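Local coordinates for protein predicted DNA-binding transcriptional regulator (Aliivibrio fischeri ES114, PDB 7DWN) that probably binds cis-regulatory DNA as a tetrameric LysR-type transcription factor and controls transcription of its target genes, at residues Met1-Ser5 against Lys6-Asp10; Gln22-Leu26 against Arg27-Gln31; Asn75-Glu78 against Ala79-Gln83. One frame throughout, in Å; residues are numbered along the deposited sequence.

Contact 1 of 3, residues Met1-Ser5 against Lys6-Asp10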
# COMPACT_ATOMS: atom_id res chain seq x y z
N MET A 1 4.88 25.02 17.58
CA MET A 1 6.11 25.47 16.95
C MET A 1 7.15 24.36 16.91
O MET A 1 7.11 23.49 16.04
CB MET A 1 6.66 26.70 17.68
CG MET A 1 7.85 27.37 17.00
SD MET A 1 8.67 28.57 18.07
CE MET A 1 10.38 28.38 17.54
N ASN A 2 8.09 24.38 17.86
CA ASN A 2 9.25 23.50 17.84
C ASN A 2 9.01 22.34 18.81
O ASN A 2 9.06 22.53 20.03
CB ASN A 2 10.52 24.26 18.20
CG ASN A 2 11.77 23.42 18.03
OD1 ASN A 2 11.84 22.57 17.15
ND2 ASN A 2 12.76 23.65 18.88
N VAL A 3 8.77 21.16 18.26
CA VAL A 3 8.67 19.94 19.05
C VAL A 3 10.03 19.24 19.03
O VAL A 3 10.65 19.10 17.98
CB VAL A 3 7.58 19.01 18.50
CG1 VAL A 3 7.46 17.76 19.36
CG2 VAL A 3 6.25 19.74 18.42
N GLU A 4 10.49 18.82 20.21
CA GLU A 4 11.73 18.07 20.34
C GLU A 4 11.38 16.59 20.48
O GLU A 4 10.56 16.22 21.32
CB GLU A 4 12.54 18.56 21.53
CG GLU A 4 12.64 20.09 21.62
CD GLU A 4 13.80 20.56 22.48
OE1 GLU A 4 14.74 19.76 22.71
OE2 GLU A 4 13.79 21.73 22.91
N SER A 5 12.01 15.75 19.65
CA SER A 5 11.65 14.33 19.60
C SER A 5 11.86 13.63 20.94
O SER A 5 11.12 12.69 21.28
CB SER A 5 12.46 13.63 18.51
OG SER A 5 13.85 13.71 18.78
N LYS A 6 12.85 14.07 21.71
CA LYS A 6 13.05 13.50 23.04
C LYS A 6 11.81 13.68 23.90
O LYS A 6 11.51 12.81 24.73
CB LYS A 6 14.28 14.12 23.71
CG LYS A 6 14.10 15.55 24.19
CD LYS A 6 15.35 16.05 24.90
CE LYS A 6 15.13 17.42 25.51
NZ LYS A 6 16.37 17.94 26.14
N TRP A 7 11.05 14.76 23.69
CA TRP A 7 9.78 14.92 24.38
C TRP A 7 8.78 13.85 23.95
O TRP A 7 8.00 13.36 24.76
CB TRP A 7 9.20 16.31 24.13
CG TRP A 7 10.06 17.43 24.62
CD1 TRP A 7 11.12 17.35 25.47
CD2 TRP A 7 9.93 18.82 24.28
NE1 TRP A 7 11.66 18.60 25.68
CE2 TRP A 7 10.94 19.52 24.96
CE3 TRP A 7 9.05 19.54 23.46
CZ2 TRP A 7 11.10 20.90 24.86
CZ3 TRP A 7 9.21 20.91 23.36
CH2 TRP A 7 10.23 21.57 24.05
N LEU A 8 8.79 13.50 22.66
CA LEU A 8 7.91 12.43 22.18
C LEU A 8 8.22 11.12 22.89
O LEU A 8 7.31 10.42 23.34
CB LEU A 8 8.07 12.28 20.66
CG LEU A 8 7.94 13.56 19.84
CD1 LEU A 8 8.31 13.31 18.38
CD2 LEU A 8 6.53 14.11 19.94
N GLU A 9 9.51 10.79 23.02
CA GLU A 9 9.85 9.56 23.72
C GLU A 9 9.51 9.64 25.21
O GLU A 9 9.04 8.66 25.81
CB GLU A 9 11.33 9.22 23.52
CG GLU A 9 11.59 8.37 22.27
CD GLU A 9 10.90 7.02 22.33
OE1 GLU A 9 10.64 6.52 23.44
OE2 GLU A 9 10.61 6.45 21.25
N ASP A 10 9.76 10.81 25.83
CA ASP A 10 9.33 11.04 27.21
C ASP A 10 7.86 10.70 27.38
O ASP A 10 7.48 9.96 28.30
CB ASP A 10 9.58 12.50 27.60
CG ASP A 10 11.05 12.87 27.61
OD1 ASP A 10 11.90 11.97 27.81
OD2 ASP A 10 11.36 14.06 27.41

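Contact 2 of 3, residues Gln22-Leu26 against Arg27-Gln31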
# COMPACT_ATOMS: atom_id res chain seq x y z
N GLN A 22 8.98 7.03 37.67
CA GLN A 22 9.43 5.83 36.96
C GLN A 22 9.77 6.14 35.51
O GLN A 22 10.79 5.67 34.99
CB GLN A 22 8.35 4.75 37.05
CG GLN A 22 8.00 4.37 38.49
CD GLN A 22 6.80 3.45 38.58
OE1 GLN A 22 6.20 3.09 37.56
NE2 GLN A 22 6.43 3.06 39.79
N ALA A 23 8.94 6.95 34.85
CA ALA A 23 9.24 7.36 33.48
C ALA A 23 10.53 8.16 33.40
O ALA A 23 11.29 8.05 32.43
CB ALA A 23 8.07 8.17 32.90
N ALA A 24 10.80 8.98 34.43
CA ALA A 24 12.05 9.73 34.47
C ALA A 24 13.24 8.80 34.64
O ALA A 24 14.28 9.00 34.00
CB ALA A 24 12.00 10.75 35.60
N GLU A 25 13.11 7.79 35.50
CA GLU A 25 14.20 6.83 35.67
C GLU A 25 14.46 6.06 34.39
O GLU A 25 15.62 5.80 34.03
CB GLU A 25 13.88 5.87 36.82
CG GLU A 25 15.03 4.94 37.17
CD GLU A 25 16.25 5.70 37.66
OE1 GLU A 25 16.08 6.74 38.34
OE2 GLU A 25 17.39 5.27 37.37
N LEU A 26 13.40 5.69 33.66
CA LEU A 26 13.59 5.01 32.38
C LEU A 26 14.27 5.91 31.36
O LEU A 26 14.97 5.41 30.47
CB LEU A 26 12.25 4.50 31.84
CG LEU A 26 11.85 3.07 32.18
CD1 LEU A 26 11.65 2.88 33.68
CD2 LEU A 26 10.59 2.68 31.42
N ARG A 27 14.08 7.22 31.47
CA ARG A 27 14.62 8.18 30.51
C ARG A 27 15.96 8.76 30.92
O ARG A 27 16.44 9.69 30.27
CB ARG A 27 13.61 9.30 30.28
CG ARG A 27 12.36 8.87 29.53
CD ARG A 27 12.71 8.44 28.11
NE ARG A 27 13.17 9.57 27.31
CZ ARG A 27 13.86 9.44 26.18
NH1 ARG A 27 14.17 8.24 25.72
NH2 ARG A 27 14.24 10.52 25.51
N ASN A 28 16.57 8.24 31.99
CA ASN A 28 17.87 8.71 32.47
C ASN A 28 17.85 10.22 32.71
O ASN A 28 18.80 10.94 32.37
CB ASN A 28 18.99 8.33 31.50
CG ASN A 28 19.10 6.83 31.30
OD1 ASN A 28 18.98 6.06 32.25
ND2 ASN A 28 19.32 6.41 30.06
N VAL A 29 16.76 10.71 33.30
CA VAL A 29 16.56 12.14 33.52
C VAL A 29 16.02 12.34 34.92
O VAL A 29 15.37 11.46 35.50
CB VAL A 29 15.62 12.74 32.45
CG1 VAL A 29 14.20 12.21 32.63
CG2 VAL A 29 15.65 14.27 32.49
N THR A 30 16.30 13.52 35.48
CA THR A 30 15.81 13.86 36.81
C THR A 30 14.29 13.96 36.80
O THR A 30 13.66 14.20 35.77
CB THR A 30 16.43 15.19 37.26
OG1 THR A 30 17.79 15.26 36.82
CG2 THR A 30 16.40 15.30 38.77
N GLN A 31 13.69 13.76 37.98
CA GLN A 31 12.23 13.79 38.07
C GLN A 31 11.66 15.19 37.82
O GLN A 31 10.75 15.32 36.98
CB GLN A 31 11.78 13.21 39.42
CG GLN A 31 10.47 13.76 39.96
CD GLN A 31 9.25 13.28 39.19
OE1 GLN A 31 9.37 12.49 38.25
NE2 GLN A 31 8.08 13.75 39.59

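Contact 3 of 3, residues Asn75-Glu78 against Ala79-Gln83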
# COMPACT_ATOMS: atom_id res chain seq x y z
N ASN A 75 8.61 6.55 15.00
CA ASN A 75 8.91 5.51 14.03
C ASN A 75 9.33 6.11 12.69
O ASN A 75 10.21 5.56 12.01
CB ASN A 75 7.71 4.58 13.86
CG ASN A 75 7.57 3.59 15.00
OD1 ASN A 75 8.56 3.24 15.65
ND2 ASN A 75 6.35 3.13 15.25
N GLN A 76 8.74 7.24 12.31
CA GLN A 76 9.14 7.91 11.08
C GLN A 76 10.56 8.44 11.18
O GLN A 76 11.32 8.39 10.21
CB GLN A 76 8.16 9.03 10.75
CG GLN A 76 8.40 9.68 9.40
CD GLN A 76 8.37 8.67 8.26
OE1 GLN A 76 7.32 8.09 7.96
NE2 GLN A 76 9.51 8.46 7.63
N ILE A 77 10.95 8.95 12.35
CA ILE A 77 12.31 9.42 12.56
C ILE A 77 13.29 8.26 12.44
O ILE A 77 14.33 8.37 11.77
CB ILE A 77 12.43 10.11 13.94
CG1 ILE A 77 11.75 11.48 13.92
CG2 ILE A 77 13.89 10.25 14.36
CD1 ILE A 77 11.64 12.12 15.30
N GLU A 78 12.98 7.14 13.08
CA GLU A 78 13.85 5.97 13.01
C GLU A 78 13.98 5.47 11.57
O GLU A 78 15.08 5.12 11.13
CB GLU A 78 13.33 4.87 13.93
CG GLU A 78 13.36 5.26 15.41
CD GLU A 78 12.84 4.17 16.32
OE1 GLU A 78 12.18 3.23 15.81
OE2 GLU A 78 13.08 4.24 17.54
N ALA A 79 12.87 5.45 10.83
CA ALA A 79 12.91 5.04 9.43
C ALA A 79 13.76 6.00 8.59
O ALA A 79 14.57 5.56 7.76
CB ALA A 79 11.49 4.95 8.86
N GLY A 80 13.58 7.31 8.78
CA GLY A 80 14.36 8.28 8.03
C GLY A 80 15.84 8.22 8.34
O GLY A 80 16.67 8.48 7.46
N ILE A 81 16.20 7.88 9.58
CA ILE A 81 17.62 7.76 9.91
C ILE A 81 18.19 6.46 9.35
O ILE A 81 19.31 6.45 8.83
CB ILE A 81 17.83 7.86 11.43
CG1 ILE A 81 17.36 9.22 11.94
CG2 ILE A 81 19.29 7.65 11.79
CD1 ILE A 81 17.98 10.39 11.21
N SER A 82 17.44 5.36 9.43
CA SER A 82 17.94 4.11 8.87
C SER A 82 18.05 4.16 7.35
O SER A 82 18.91 3.49 6.77
CB SER A 82 17.04 2.95 9.30
OG SER A 82 15.72 3.15 8.84
N GLN A 83 17.20 4.96 6.70
CA GLN A 83 17.25 5.05 5.24
C GLN A 83 18.54 5.71 4.76
O GLN A 83 19.00 5.43 3.65
CB GLN A 83 16.03 5.81 4.72
CG GLN A 83 15.84 5.72 3.21
CD GLN A 83 14.59 6.45 2.75
OE1 GLN A 83 14.30 7.56 3.20
NE2 GLN A 83 13.84 5.82 1.84

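Contact 1 of 3, residues Met1-Ser5 against Lys6-Asp10
With CG turned anti to the carbonyl carbon (chi1 -45°) and the chain extended beyond it, Glu4 lies across the indole of Trp7, whose own CG, beside the backbone N, brings the ring back toward the incoming N-terminal segment 1-5. Glu4 CG sits over the six-membered ring, 3.6 Å from its centroid and 9° off the normal, a CH-pi contact. The carboxylate continues over the same system, stacked at 27° to the ring plane, with Glu4 OE2 3.4 Å from Trp7 CZ2. The other oxygen, Glu4 OE1, is 4.2 Å from Lys6 NZ, beyond a salt bridge; it is hydrogen-bonded instead to Asn2 ND2 of the second subunit. Val3 and Leu8 meet nearly at right angles, Val3 CG1 lying 3.8 Å from Leu8 CD2. The backbone makes the turn into the helix: Trp7 N donates to Glu4 O at 2.8 Å, from above the carbonyl plane, and Glu9 N to Ser5 O at 3.0 Å in the regular i to i+4 pattern. Ser5 OG bonds to Val3 N of the second subunit, and Glu4 both covers the indole and reaches across the dimer interface. This is the start of helix 5-17, the first helix of the LysR-type helix-turn-helix domain.

Contact 2 of 3, residues Gln22-Leu26 against Arg27-Gln31
Arg27 follows Leu26 at the end of helix 20-26, where the chain closes in a Schellman motif within the LysR-type helix-turn-helix domain. Arg27 N makes two weak hydrogen bonds, to Ala23 O and Ala24 O, both 3.1 Å long and far from straight. With chi1 near -70°, its CG folds back against the last turn, 3.2 Å from Ala23 O. Bends at the next two torsions then carry the guanidinium away from the helix end toward helix 5-17, where NE forms a salt bridge with Asp10. Asn28 is the C-prime residue: its positive phi of 54° reverses the chain, and its N reaches Glu25 O in a weak bond of 3.3 Å. Val29 N supplies the stronger 6→1 bond of the motif, 3.1 Å to Ala24 O at an N-H...O angle of 168°. Val29 CG1 lies 3.5 Å from Ala24 O, and Phe34 of helix 31-45 packs on both Val29 and Ala24. Thr30 then takes the N-cap position of that helix, with no capping bond from its side chain, while Thr30 O lies 3.8 Å from Ala24 CB. In Gln31 the backbone CA comes 3.9 Å from Ala24 CB.

Contact 3 of 3, residues Asn75-Glu78 against Ala79-Gln83
Ile77 and Ile81 stand one turn apart on the side of helix 61-83 that faces the second subunit, and this is the side packed against protein. Ile81 CG1 lies 3.2 Å from Ile77 O, whereas the two side chains meet more loosely, with Ile77 CG2 4.4 Å from Ile81 CG1. Having CG1 anti to the carbonyl carbon (chi1 -61°) is what folds that branch of Ile81 back toward the preceding turn. In the backbone, Ile81 N donates to Ile77 O at 2.9 Å, and the buried Gly80 donates its N to Gln76 O, also at 2.9 Å. Leu73 of the second subunit packs on Ile77 and Gln76, and Met1 of that subunit on Ile81. The stretch belongs to the long linker helix of LysR-type regulators, which joins the DNA-binding domain to the regulatory domain and pairs with its counterpart across the dimer. Around the helix from the isoleucines the contact opens to solvent. Glu78 and Asn75 are exposed there, and the Glu78 side chain is extended. Ala79 CB rests on backbone oxygens of the preceding turn, 3.5 Å from Asn75 O and 3.7 Å from Gln76 O. Ser82 bends back instead: with chi1 at 60°, OG lies 3.1 Å from Glu78 O and 2.9 Å from Ala79 O, and its one proton could serve either. Glu78 O already receives Ser82 N, in a bond at 162°.

How the contacts relate
From the N terminus, contact 1 leads the chain into helix 5-17, contact 2 closes the turn between helix 20-26 and helix 31-45, and contact 3 lies within the long helix 61-83. Each is local and they run in series, none enclosing or crossing another. Contact 1 touches both of the others: beside the Asp10-Arg27 salt bridge, Glu9 CB packs 3.7 Å from Arg27 CZ, tying helix 5-17 to the end of helix 20-26, while Ser5 CB packs 3.6 Å from Ile77 CD1 on the linker helix. Contacts 2 and 3 stay about 9 Å apart at their nearest atoms. The second subunit meets contacts 1 and 3, whereas no other chain of the assembly touches contact 2.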